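Local coordinates for glycosyl transferases group 1 family protein (Francisella tularensis subsp. tularensis, PDB 5I45), which probably transfers sugar units as a GT-B glycosyltransferase of the GT4 family, the chain here being the C-terminal domain of the longer enzyme, at residues K29-F35 against D60-I66; S119-G125 against A143-P147; L129-A133 against D190-T194. All coordinates share one frame; numbering follows the deposited sequence. Where two conformers were deposited one is given.

Contact 1: residues K29-F35 against D60-I66; sequences KYGIGIF and DWTAVVI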
ATOM      1  N   LYS A  29      -5.386  14.103  -2.169  1.00 15.89           N
ATOM      2  CA  LYS A  29      -4.517  14.335  -3.315  1.00 17.14           C
ATOM      3  C   LYS A  29      -3.478  13.239  -3.561  1.00 15.69           C
ATOM      4  O   LYS A  29      -2.979  13.090  -4.666  1.00 15.65           O
ATOM      5  CB  LYS A  29      -3.820  15.680  -3.141  1.00 19.46           C
ATOM      6  CG  LYS A  29      -4.786  16.854  -3.251  1.00 22.37           C
ATOM      7  CD  LYS A  29      -4.093  18.183  -3.010  1.00 24.65           C
ATOM      8  CE  LYS A  29      -5.091  19.325  -2.966  1.00 26.59           C
ATOM      9  NZ  LYS A  29      -5.755  19.488  -4.280  1.00 28.65           N
ATOM     10  N   TYR A  30      -3.157  12.482  -2.521  1.00 13.92           N
ATOM     11  CA  TYR A  30      -2.096  11.444  -2.561  1.00 13.37           C
ATOM     12  C   TYR A  30      -2.613  10.242  -1.825  1.00 11.65           C
ATOM     13  O   TYR A  30      -3.281  10.379  -0.790  1.00 11.86           O
ATOM     14  CB  TYR A  30      -0.821  11.939  -1.857  1.00 14.00           C
ATOM     15  CG  TYR A  30      -0.299  13.235  -2.390  1.00 16.37           C
ATOM     16  CD1 TYR A  30       0.511  13.264  -3.530  1.00 18.13           C
ATOM     17  CD2 TYR A  30      -0.640  14.435  -1.792  1.00 18.06           C
ATOM     18  CE1 TYR A  30       0.979  14.474  -4.042  1.00 20.62           C
ATOM     19  CE2 TYR A  30      -0.191  15.652  -2.302  1.00 20.68           C
ATOM     20  CZ  TYR A  30       0.604  15.661  -3.427  1.00 21.43           C
ATOM     21  OH  TYR A  30       1.056  16.884  -3.895  1.00 24.74           O
ATOM     22  N   GLY A  31      -2.288   9.062  -2.336  1.00 10.62           N
ATOM     23  CA  GLY A  31      -2.771   7.830  -1.776  1.00  9.91           C
ATOM     24  C   GLY A  31      -1.770   6.828  -1.268  1.00  9.37           C
ATOM     25  O   GLY A  31      -0.654   6.692  -1.788  1.00  9.27           O
ATOM     26  N   ILE A  32      -2.216   6.093  -0.278  1.00  9.16           N
ATOM     27  CA  ILE A  32      -1.516   4.961   0.330  1.00  9.23           C
ATOM     28  C   ILE A  32      -2.435   3.770   0.214  1.00  9.33           C
ATOM     29  O   ILE A  32      -3.617   3.910   0.565  1.00 10.42           O
ATOM     30  CB  ILE A  32      -1.236   5.198   1.827  1.00  9.78           C
ATOM     31  CG1 ILE A  32      -0.452   6.470   2.063  1.00 10.21           C
ATOM     32  CG2 ILE A  32      -0.582   3.985   2.465  1.00  9.97           C
ATOM     33  CD1 ILE A  32      -0.805   7.078   3.407  1.00 10.72           C
ATOM     34  N   GLY A  33      -1.968   2.605  -0.205  1.00  8.89           N
ATOM     35  CA  GLY A  33      -2.834   1.460  -0.337  1.00  8.85           C
ATOM     36  C   GLY A  33      -2.302   0.186   0.280  1.00  8.51           C
ATOM     37  O   GLY A  33      -1.083   0.003   0.465  1.00  8.80           O
ATOM     38  N   ILE A  34      -3.246  -0.709   0.574  1.00  8.65           N
ATOM     39  CA  ILE A  34      -2.972  -2.071   0.967  1.00  9.08           C
ATOM     40  C   ILE A  34      -3.873  -2.978   0.119  1.00  9.21           C
ATOM     41  O   ILE A  34      -5.063  -2.722  -0.016  1.00  9.62           O
ATOM     42  CB  ILE A  34      -3.133  -2.334   2.490  1.00  9.15           C
ATOM     43  CG1 ILE A  34      -2.675  -3.763   2.823  1.00  9.42           C
ATOM     44  CG2 ILE A  34      -4.539  -2.081   2.980  1.00  9.36           C
ATOM     45  CD1 ILE A  34      -2.433  -4.013   4.293  1.00 10.09           C
ATOM     46  N   PHE A  35      -3.274  -4.002  -0.460  1.00  9.81           N
ATOM     47  CA  PHE A  35      -3.949  -4.891  -1.395  1.00 10.63           C
ATOM     48  C   PHE A  35      -4.178  -6.260  -0.819  1.00 11.42           C
ATOM     49  O   PHE A  35      -3.311  -6.795  -0.138  1.00 13.09           O
ATOM     50  CB  PHE A  35      -3.081  -5.033  -2.668  1.00 11.23           C
ATOM     51  CG  PHE A  35      -3.055  -3.808  -3.501  1.00 11.27           C
ATOM     52  CD1 PHE A  35      -2.256  -2.737  -3.154  1.00 11.24           C
ATOM     53  CD2 PHE A  35      -3.844  -3.717  -4.655  1.00 12.13           C
ATOM     54  CE1 PHE A  35      -2.220  -1.608  -3.960  1.00 11.50           C
ATOM     55  CE2 PHE A  35      -3.818  -2.582  -5.437  1.00 12.44           C
ATOM     56  CZ  PHE A  35      -3.023  -1.523  -5.085  1.00 11.99           C
ATOM     57  N   ASP A  60      -3.995  15.949   3.260  1.00 16.57           N
ATOM     58  CA  ASP A  60      -4.049  15.714   1.814  1.00 16.73           C
ATOM     59  C   ASP A  60      -3.843  14.252   1.400  1.00 14.32           C
ATOM     60  O   ASP A  60      -3.928  13.924   0.229  1.00 13.69           O
ATOM     61  CB  ASP A  60      -2.979  16.543   1.090  1.00 19.28           C
ATOM     62  CG  ASP A  60      -3.290  18.025   1.044  1.00 22.48           C
ATOM     63  OD1 ASP A  60      -4.469  18.436   1.045  1.00 25.39           O
ATOM     64  OD2 ASP A  60      -2.313  18.795   0.949  1.00 26.89           O
ATOM     65  N   TRP A  61      -3.581  13.393   2.389  1.00 12.25           N
ATOM     66  CA  TRP A  61      -3.306  11.987   2.151  1.00 11.43           C
ATOM     67  C   TRP A  61      -4.492  11.132   2.512  1.00 11.04           C
ATOM     68  O   TRP A  61      -5.217  11.410   3.487  1.00 12.18           O
ATOM     69  CB  TRP A  61      -2.031  11.549   2.894  1.00 10.73           C
ATOM     70  CG  TRP A  61      -0.784  12.078   2.199  1.00 10.68           C
ATOM     71  CD1 TRP A  61      -0.350  13.380   2.158  1.00 11.18           C
ATOM     72  CD2 TRP A  61       0.126  11.334   1.378  1.00 10.11           C
ATOM     73  NE1 TRP A  61       0.768  13.485   1.374  1.00 11.38           N
ATOM     74  CE2 TRP A  61       1.101  12.228   0.917  1.00 10.59           C
ATOM     75  CE3 TRP A  61       0.212   9.979   1.005  1.00  9.36           C
ATOM     76  CZ2 TRP A  61       2.146  11.814   0.093  1.00 10.39           C
ATOM     77  CZ3 TRP A  61       1.253   9.582   0.196  1.00  9.51           C
ATOM     78  CH2 TRP A  61       2.199  10.502  -0.259  1.00  9.82           C
ATOM     79  N   THR A  62      -4.665  10.061   1.756  1.00 10.29           N
ATOM     80  CA  THR A  62      -5.785   9.134   1.930  1.00 10.08           C
ATOM     81  C   THR A  62      -5.268   7.714   1.845  1.00  9.99           C
ATOM     82  O   THR A  62      -4.412   7.431   1.038  1.00  9.66           O
ATOM     83  CB  THR A  62      -6.817   9.399   0.831  1.00 10.72           C
ATOM     84  OG1 THR A  62      -7.352  10.691   1.058  1.00 12.02           O
ATOM     85  CG2 THR A  62      -7.938   8.356   0.804  1.00 10.78           C
ATOM     86  N   ALA A  63      -5.780   6.836   2.688  1.00  9.71           N
ATOM     87  CA  ALA A  63      -5.454   5.433   2.662  1.00  9.77           C
ATOM     88  C   ALA A  63      -6.620   4.671   2.064  1.00 10.00           C
ATOM     89  O   ALA A  63      -7.772   4.942   2.429  1.00 10.59           O
ATOM     90  CB  ALA A  63      -5.174   4.923   4.073  1.00  9.70           C
ATOM     91  N   VAL A  64      -6.329   3.685   1.215  1.00  9.95           N
ATOM     92  CA  VAL A  64      -7.330   2.837   0.597  1.00 10.12           C
ATOM     93  C   VAL A  64      -7.021   1.380   0.859  1.00  9.79           C
ATOM     94  O   VAL A  64      -5.865   0.935   0.791  1.00  9.55           O
ATOM     95  CB  VAL A  64      -7.521   3.092  -0.931  1.00 11.01           C
ATOM     96  CG1 VAL A  64      -8.135   4.449  -1.171  1.00 12.08           C
ATOM     97  CG2 VAL A  64      -6.234   2.962  -1.706  1.00 11.14           C
ATOM     98  N   VAL A  65      -8.066   0.632   1.184  1.00 10.22           N
ATOM     99  CA  VAL A  65      -7.947  -0.802   1.363  1.00 10.25           C
ATOM    100  C   VAL A  65      -8.580  -1.415   0.103  1.00 11.26           C
ATOM    101  O   VAL A  65      -9.808  -1.248  -0.131  1.00 12.13           O
ATOM    102  CB  VAL A  65      -8.693  -1.256   2.606  1.00 10.45           C
ATOM    103  CG1 VAL A  65      -8.630  -2.772   2.731  1.00 11.14           C
ATOM    104  CG2 VAL A  65      -8.110  -0.578   3.840  1.00 10.39           C
ATOM    105  N   ILE A  66      -7.747  -2.048  -0.715  0.50 11.87           N
ATOM    106  CA  ILE A  66      -8.137  -2.654  -1.989  0.50 12.56           C
ATOM    107  C   ILE A  66      -8.251  -4.159  -1.777  0.50 13.07           C
ATOM    108  O   ILE A  66      -7.246  -4.858  -1.754  0.50 13.23           O
ATOM    109  CB  ILE A  66      -7.080  -2.379  -3.099  0.50 13.00           C
ATOM    110  CG1 ILE A  66      -6.721  -0.883  -3.163  0.50 13.18           C
ATOM    111  CG2 ILE A  66      -7.558  -2.901  -4.452  0.50 13.67           C
ATOM    112  CD1 ILE A  66      -7.901  -0.000  -3.501  0.50 13.79           C
TER

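Contact 2: residues S119-G125 against A143-P147; sequences SHKEGFG and AGAWP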
ATOM      1  N   SER A 119       1.489  -8.252   5.719  1.00 10.32           N
ATOM      2  CA  SER A 119       1.156  -9.631   6.078  1.00 11.30           C
ATOM      3  C   SER A 119       2.041 -10.180   7.180  1.00 11.25           C
ATOM      4  O   SER A 119       3.233  -9.954   7.207  1.00 11.60           O
ATOM      5  CB  SER A 119       1.282 -10.516   4.875  1.00 12.41           C
ATOM      6  OG  SER A 119       0.886 -11.838   5.187  1.00 14.50           O
ATOM      7  N   HIS A 120       1.446 -10.938   8.083  1.00 11.37           N
ATOM      8  CA  HIS A 120       2.244 -11.514   9.152  1.00 11.79           C
ATOM      9  C   HIS A 120       3.155 -12.637   8.678  1.00 12.99           C
ATOM     10  O   HIS A 120       4.315 -12.734   9.102  1.00 14.82           O
ATOM     11  CB  HIS A 120       1.361 -12.034  10.268  1.00 12.16           C
ATOM     12  CG  HIS A 120       0.505 -10.989  10.901  1.00 12.27           C
ATOM     13  ND1 HIS A 120      -0.543 -11.299  11.737  1.00 13.07           N
ATOM     14  CD2 HIS A 120       0.494  -9.642  10.765  1.00 12.52           C
ATOM     15  CE1 HIS A 120      -1.122 -10.188  12.141  1.00 12.98           C
ATOM     16  NE2 HIS A 120      -0.520  -9.169  11.558  1.00 12.75           N
ATOM     17  N   LYS A 121       2.620 -13.465   7.788  1.00 13.43           N
ATOM     18  CA  LYS A 121       3.307 -14.702   7.325  1.00 14.89           C
ATOM     19  C   LYS A 121       3.067 -15.066   5.884  1.00 14.51           C
ATOM     20  O   LYS A 121       3.977 -15.542   5.203  1.00 14.05           O
ATOM     21  CB  LYS A 121       2.838 -15.920   8.158  1.00 17.44           C
ATOM     22  CG  LYS A 121       3.205 -15.837   9.607  1.00 20.14           C
ATOM     23  CD  LYS A 121       2.895 -17.102  10.373  1.00 23.07           C
ATOM     24  CE  LYS A 121       3.492 -17.018  11.762  1.00 25.92           C
ATOM     25  NZ  LYS A 121       4.987 -17.035  11.762  1.00 28.01           N
ATOM     26  N   GLU A 122       1.838 -14.893   5.418  0.50 14.27           N
ATOM     27  CA  GLU A 122       1.459 -15.327   4.070  0.50 14.50           C
ATOM     28  C   GLU A 122       1.955 -14.382   2.998  0.50 14.29           C
ATOM     29  O   GLU A 122       2.032 -13.161   3.209  0.50 14.13           O
ATOM     30  CB  GLU A 122      -0.067 -15.470   4.002  0.50 14.82           C
ATOM     31  CG  GLU A 122      -0.569 -16.467   5.027  0.50 15.11           C
ATOM     32  CD  GLU A 122      -2.065 -16.420   5.244  0.50 15.32           C
ATOM     33  OE1 GLU A 122      -2.789 -15.860   4.408  0.50 15.50           O
ATOM     34  OE2 GLU A 122      -2.515 -16.960   6.259  0.50 15.42           O
ATOM     35  N   GLY A 123       2.270 -14.956   1.837  1.00 14.66           N
ATOM     36  CA  GLY A 123       2.726 -14.218   0.678  1.00 14.71           C
ATOM     37  C   GLY A 123       3.984 -14.666   0.031  1.00 14.52           C
ATOM     38  O   GLY A 123       4.842 -15.289   0.653  1.00 14.73           O
ATOM     39  N   PHE A 124       4.085 -14.360  -1.259  1.00 14.52           N
ATOM     40  CA  PHE A 124       5.271 -14.612  -2.037  1.00 15.24           C
ATOM     41  C   PHE A 124       5.909 -13.295  -2.532  1.00 15.72           C
ATOM     42  O   PHE A 124       6.701 -13.326  -3.451  1.00 17.45           O
ATOM     43  CB  PHE A 124       4.958 -15.547  -3.207  1.00 15.31           C
ATOM     44  CG  PHE A 124       4.356 -16.861  -2.777  1.00 15.53           C
ATOM     45  CD1 PHE A 124       5.135 -17.828  -2.139  1.00 15.63           C
ATOM     46  CD2 PHE A 124       3.005 -17.132  -3.020  1.00 15.59           C
ATOM     47  CE1 PHE A 124       4.576 -19.030  -1.746  1.00 16.01           C
ATOM     48  CE2 PHE A 124       2.457 -18.340  -2.624  1.00 15.76           C
ATOM     49  CZ  PHE A 124       3.243 -19.285  -2.010  1.00 16.08           C
ATOM     50  N   GLY A 125       5.552 -12.178  -1.921  1.00 15.44           N
ATOM     51  CA  GLY A 125       6.122 -10.890  -2.315  1.00 15.47           C
ATOM     52  C   GLY A 125       5.583 -10.263  -3.572  1.00 15.62           C
ATOM     53  O   GLY A 125       6.093  -9.230  -3.984  1.00 14.10           O
ATOM     54  N   ALA A 143       7.328 -11.087   5.387  1.00 15.56           N
ATOM     55  CA  ALA A 143       6.373 -11.821   4.537  1.00 15.69           C
ATOM     56  C   ALA A 143       5.943 -10.996   3.329  1.00 15.09           C
ATOM     57  O   ALA A 143       5.818 -11.513   2.208  1.00 16.27           O
ATOM     58  CB  ALA A 143       5.143 -12.220   5.349  1.00 15.78           C
ATOM     59  N   GLY A 144       5.642  -9.722   3.569  0.50 14.50           N
ATOM     60  CA  GLY A 144       5.172  -8.820   2.525  0.50 14.34           C
ATOM     61  C   GLY A 144       6.121  -8.639   1.375  0.50 14.51           C
ATOM     62  O   GLY A 144       5.689  -8.344   0.271  0.50 14.37           O
ATOM     63  N   ALA A 145       7.406  -8.826   1.638  0.50 14.87           N
ATOM     64  CA  ALA A 145       8.442  -8.681   0.616  0.50 15.40           C
ATOM     65  C   ALA A 145       9.355  -9.924   0.515  0.50 16.17           C
ATOM     66  O   ALA A 145      10.570  -9.833   0.282  0.50 16.12           O
ATOM     67  CB  ALA A 145       9.245  -7.416   0.873  0.50 15.47           C
ATOM     68  N   TRP A 146       8.720 -11.078   0.675  1.00 16.49           N
ATOM     69  CA  TRP A 146       9.348 -12.402   0.533  1.00 18.24           C
ATOM     70  C   TRP A 146       9.881 -12.640  -0.897  1.00 18.89           C
ATOM     71  O   TRP A 146       9.222 -12.236  -1.846  1.00 19.30           O
ATOM     72  CB  TRP A 146       8.323 -13.478   0.913  1.00 19.53           C
ATOM     73  CG  TRP A 146       8.927 -14.835   1.020  1.00 22.12           C
ATOM     74  CD1 TRP A 146       9.472 -15.400   2.130  1.00 23.47           C
ATOM     75  CD2 TRP A 146       9.083 -15.781  -0.032  1.00 22.52           C
ATOM     76  NE1 TRP A 146       9.953 -16.648   1.840  1.00 24.65           N
ATOM     77  CE2 TRP A 146       9.725 -16.912   0.516  1.00 24.77           C
ATOM     78  CE3 TRP A 146       8.751 -15.780  -1.393  1.00 23.45           C
ATOM     79  CZ2 TRP A 146      10.054 -18.039  -0.249  1.00 25.49           C
ATOM     80  CZ3 TRP A 146       9.063 -16.916  -2.158  1.00 24.86           C
ATOM     81  CH2 TRP A 146       9.705 -18.025  -1.578  1.00 26.06           C
ATOM     82  N   PRO A 147      11.093 -13.179  -1.087  1.00 20.16           N
ATOM     83  CA  PRO A 147      12.086 -13.495  -0.076  1.00 21.23           C
ATOM     84  C   PRO A 147      13.211 -12.441  -0.141  1.00 21.24           C
ATOM     85  O   PRO A 147      13.963 -12.376  -1.122  1.00 23.28           O
ATOM     86  CB  PRO A 147      12.627 -14.858  -0.534  1.00 22.05           C
ATOM     87  CG  PRO A 147      12.398 -14.881  -2.011  1.00 22.51           C
ATOM     88  CD  PRO A 147      11.453 -13.767  -2.385  1.00 21.96           C
TER
HETATM   89  O   HOH W   1       6.550 -11.083   8.248  1.00 19.90           O
HETATM   90  O   HOH W   2       4.052 -11.147   0.039  1.00 24.74           O

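Contact 3: residues L129-A133 against D190-T194; sequences LEAMA and DLVTT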
ATOM      1  N   LEU A 129       6.382  -6.584  -5.343  1.00 11.13           N
ATOM      2  CA  LEU A 129       6.937  -6.477  -6.691  1.00 11.43           C
ATOM      3  C   LEU A 129       6.040  -5.674  -7.627  1.00 11.48           C
ATOM      4  O   LEU A 129       6.535  -4.865  -8.423  1.00 11.70           O
ATOM      5  CB  LEU A 129       7.209  -7.845  -7.280  1.00 12.56           C
ATOM      6  CG  LEU A 129       8.265  -8.660  -6.564  1.00 13.22           C
ATOM      7  CD1 LEU A 129       8.325 -10.038  -7.177  1.00 14.61           C
ATOM      8  CD2 LEU A 129       9.617  -7.983  -6.623  1.00 13.78           C
ATOM      9  N   GLU A 130       4.736  -5.893  -7.551  1.00 11.77           N
ATOM     10  CA  GLU A 130       3.778  -5.168  -8.399  1.00 12.56           C
ATOM     11  C   GLU A 130       3.854  -3.666  -8.079  1.00 11.66           C
ATOM     12  O   GLU A 130       3.826  -2.826  -8.985  1.00 11.86           O
ATOM     13  CB  GLU A 130       2.369  -5.706  -8.163  1.00 14.35           C
ATOM     14  CG  GLU A 130       2.109  -7.102  -8.735  1.00 16.68           C
ATOM     15  CD  GLU A 130       0.819  -7.759  -8.217  1.00 18.17           C
ATOM     16  OE1 GLU A 130       0.078  -7.164  -7.439  1.00 20.25           O
ATOM     17  OE2 GLU A 130       0.556  -8.924  -8.591  1.00 23.10           O
ATOM     18  N   ALA A 131       3.922  -3.348  -6.794  1.00 10.79           N
ATOM     19  CA  ALA A 131       4.000  -1.957  -6.341  1.00 10.55           C
ATOM     20  C   ALA A 131       5.305  -1.315  -6.811  1.00 10.20           C
ATOM     21  O   ALA A 131       5.301  -0.194  -7.324  1.00 10.14           O
ATOM     22  CB  ALA A 131       3.876  -1.876  -4.848  1.00 10.64           C
HETATM   23  N   MSE A 132       6.418  -2.019  -6.645  0.50  9.01           N
HETATM   24  CA  MSE A 132       7.710  -1.499  -7.073  0.50  8.51           C
HETATM   25  C   MSE A 132       7.791  -1.322  -8.570  0.50  9.17           C
HETATM   26  O   MSE A 132       8.355  -0.342  -9.048  0.50  9.22           O
HETATM   27  CB  MSE A 132       8.816  -2.432  -6.556  0.50  7.86           C
HETATM   28  CG  MSE A 132       8.866  -2.386  -5.022  0.50  7.16           C
HETATM   29 SE   MSE A 132       9.781  -3.923  -4.194  0.50  6.69          SE
HETATM   30  CE  MSE A 132      11.659  -3.265  -4.352  0.50  7.07           C
ATOM     31  N   ALA A 133       7.224  -2.256  -9.318  1.00  9.97           N
ATOM     32  CA  ALA A 133       7.178  -2.133 -10.785  1.00 10.43           C
ATOM     33  C   ALA A 133       6.367  -0.909 -11.212  1.00 10.44           C
ATOM     34  O   ALA A 133       6.589  -0.385 -12.311  1.00 10.83           O
ATOM     35  CB  ALA A 133       6.623  -3.409 -11.398  1.00 10.95           C
ATOM     36  N   ASP A 190      13.910   0.209 -10.229  1.00 10.73           N
ATOM     37  CA  ASP A 190      15.131  -0.205 -10.921  1.00 12.16           C
ATOM     38  C   ASP A 190      15.478  -1.654 -10.591  1.00 12.55           C
ATOM     39  O   ASP A 190      15.907  -2.399 -11.451  1.00 13.22           O
ATOM     40  CB  ASP A 190      16.292   0.717 -10.569  1.00 13.61           C
ATOM     41  CG  ASP A 190      16.148   2.106 -11.173  1.00 14.86           C
ATOM     42  OD1 ASP A 190      15.321   2.291 -12.080  1.00 17.13           O
ATOM     43  OD2 ASP A 190      16.842   3.041 -10.737  1.00 18.11           O
ATOM     44  N   LEU A 191      15.316  -2.026  -9.330  1.00 12.47           N
ATOM     45  CA  LEU A 191      15.599  -3.372  -8.916  1.00 13.52           C
ATOM     46  C   LEU A 191      14.668  -4.374  -9.571  1.00 13.48           C
ATOM     47  O   LEU A 191      15.115  -5.357 -10.140  1.00 14.11           O
ATOM     48  CB  LEU A 191      15.499  -3.507  -7.394  1.00 14.58           C
ATOM     49  CG  LEU A 191      15.596  -4.939  -6.861  1.00 16.24           C
ATOM     50  CD1 LEU A 191      16.987  -5.478  -7.069  1.00 17.70           C
ATOM     51  CD2 LEU A 191      15.236  -4.962  -5.393  1.00 17.05           C
ATOM     52  N   VAL A 192      13.360  -4.129  -9.510  0.50 13.30           N
ATOM     53  CA  VAL A 192      12.436  -5.145 -10.012  0.50 13.95           C
ATOM     54  C   VAL A 192      12.445  -5.256 -11.530  0.50 14.42           C
ATOM     55  O   VAL A 192      12.357  -6.362 -12.067  0.50 15.01           O
ATOM     56  CB  VAL A 192      11.029  -5.002  -9.391  0.50 14.16           C
ATOM     57  CG1 VAL A 192      11.156  -5.011  -7.874  0.50 14.34           C
ATOM     58  CG2 VAL A 192      10.332  -3.747  -9.903  0.50 13.75           C
ATOM     59  N   THR A 193      12.635  -4.145 -12.242  1.00 14.32           N
ATOM     60  CA  THR A 193      12.666  -4.218 -13.708  1.00 15.44           C
ATOM     61  C   THR A 193      13.954  -4.878 -14.215  1.00 16.50           C
ATOM     62  O   THR A 193      14.011  -5.349 -15.357  1.00 17.49           O
ATOM     63  CB  THR A 193      12.461  -2.849 -14.379  1.00 15.84           C
ATOM     64  OG1 THR A 193      13.436  -1.927 -13.884  1.00 16.30           O
ATOM     65  CG2 THR A 193      11.071  -2.332 -14.109  1.00 16.46           C
ATOM     66  N   THR A 194      14.972  -4.956 -13.352  1.00 16.76           N
ATOM     67  CA  THR A 194      16.234  -5.598 -13.698  1.00 18.59           C
ATOM     68  C   THR A 194      16.262  -7.044 -13.269  1.00 19.80           C
ATOM     69  O   THR A 194      16.682  -7.905 -14.052  1.00 22.33           O
ATOM     70  CB  THR A 194      17.416  -4.907 -13.005  1.00 19.37           C
ATOM     71  OG1 THR A 194      17.464  -3.536 -13.403  1.00 20.84           O
ATOM     72  CG2 THR A 194      18.751  -5.591 -13.349  1.00 21.11           C
TER

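Contact 1: residues K29-F35 against D60-I66
Tyr30 and Trp61 face each other at the start of two parallel neighbouring strands, 30-35 and 61-66, whose axes come within 4.6 Å. CB of Tyr30 sits squarely over the six-membered ring of Trp61, a CH-pi contact of 3.3 Å from CB to the ring centroid, only 9° off the normal. CG, set anti to the carbonyl carbon (chi1 -55°), still lies above the indole, near CE2 and CZ2. CD2 of Tyr30 slides outward to NE1 of Trp61, 3.6 Å away, and also approaches the carbonyl of Asp60. The far part of the ring, with its hydroxyl, runs on past the indole. The Tyr30 ring and the five-membered ring of Trp61 have planes at 20° but are slid apart and barely overlap. Ile32 continues the same face of the sheet: its CG1 meets the rim of the indole at Trp61 CE3, 3.7 Å apart. Beyond it Ile34 CG2 touches Val65 CG2. On the other face, Ile66 CB lies over one face of the Phe35 ring, while Gly31 and Gly33 bring no side chain to it and CG2 of Val64 meets the CA of Gly33. Between the faces, Ile32 and Ile34 each donate to and accept from strand 61-66, while Tyr30 O accepts from Thr62 N; the bond from Val64 N to Ile32 O measures 2.8 Å. At the start of the pair the carbonyl of Asp60 takes two donors, Lys29 N and Tyr30 N. Helix 44-57 joins the strands as a beta-alpha-beta unit of the Rossmann-like C-terminal domain. Its Phe47 packs on Ile32 and Ile34, and its Leu55 on Trp61 and Ala63; helix 104-111 packs against Phe35 and Ile66, and strands 114-117 and 93-96 flank the pair.

Contact 2: residues S119-G125 against A143-P147
Gly125 CA packs 4.3 Å from Ala145 CA where two irregular backbones meet. At positive phi, Gly125 turns its CA-H to Trp146 O, with CA 3.4 Å from that oxygen; Gly123 also has positive phi. Water joins the backbones. One water donates to His120 O and accepts from Ala143 N. The second water's oxygen is 2.7 Å from Gly125 N, from which it accepts; it donates to Ala143 O and, weakly, to Gly144 O. The loop 119-125 curls around the Ala143 methyl, whose CB lies 3.5 Å from Ser119 O and equally close to Lys121 O. Ser119 OG braces the loop, donating to Glu122 O at 2.6 Å, in the carbonyl plane and on a lone pair. At the outer end the Phe124 ring turns its edge to the face of the Trp146 indole in an offset T-shaped pair, planes at 75° and centroids 5.9 Å apart. Chi1 of Trp146 (-170°) swings the indole away from its own N and brings CE3 alongside Phe124 CA. Thr141 OG1 ties the segments together by bonding both Ser119 O and Gly144 N. These loops follow the C-terminal ends of parallel strands 114-117 and 137-140, with Gly125 as N-cap of helix 126-133. GT-B relatives bind the sugar-nucleotide donor on this side, so the loops probably line that site; Glu122 and Glu130, eight apart, match the E-x7-E motif of GT4 enzymes.

Contact 3: residues L129-A133 against D190-T194
Val192 is the main contributor from helix 178-195, placing its two methyls against residues 129-133 of helix 126-133. Val192 CG1 fits between Leu129 and Met132, a selenomethionine here: it lies 3.6 Å from Leu129 CD2 and 3.7 Å from Met132 CB, with the selenium and CE of Met132 slightly farther off. Chi1 of Val192 (-54°) sets CG1 anti to the carbonyl carbon and leaves CG2 between the backbone N and that carbon. From there Val192 CG2 approaches the backbone of Ala133, 3.5 Å from Ala133 N, and then Ala133 CB at 4.0 Å. The Met132 chain runs out extended before bending at chi3 (84°), which takes Met132 CE to Leu191 CD2, 4.1 Å away. The joining side chains are wholly apolar. The backbones come closest at Ala133, probably helped by its small side chain, with its CA 6.1 Å from that of Val192, although the helix axes stay 8.8 Å apart and cross steeply, at -108°. In the Rossmann-like C-terminal half of this GT-B enzyme, helix 126-133 links strands 114-117 and 137-140 of the parallel sheet, and the long helix 178-195 near the end of the chain lies across it. Behind the first shell, Val138 of strand 137-140 supports Met132, and Ile149 and Tyr196 pack on Leu129. Asn155 touches Leu191. Along the later helix, Thr194 OG1 donates to Asp190 O one turn back, and Thr193 OG1 bonds to Tyr189 O.

Contact 1 lies in the middle of the sheet, largely buried, and combines regular backbone bonding with apolar and aromatic packing on both faces. Contact 3 is likewise buried but farther from the centre of the chain, joining two helices by apolar side chains, one of them a selenomethionine. Contact 2 is only partly buried: loops at the C-terminal ends of inner strands meet through waters, glycines and an exposed aromatic pair. Contacts 2 and 3 share helix 126-133, capped by Gly125 of contact 2 and carrying residues 129-133 of contact 3, and their centres are about 16 Å apart. Contact 1 stands about 20 Å from either, centre to centre.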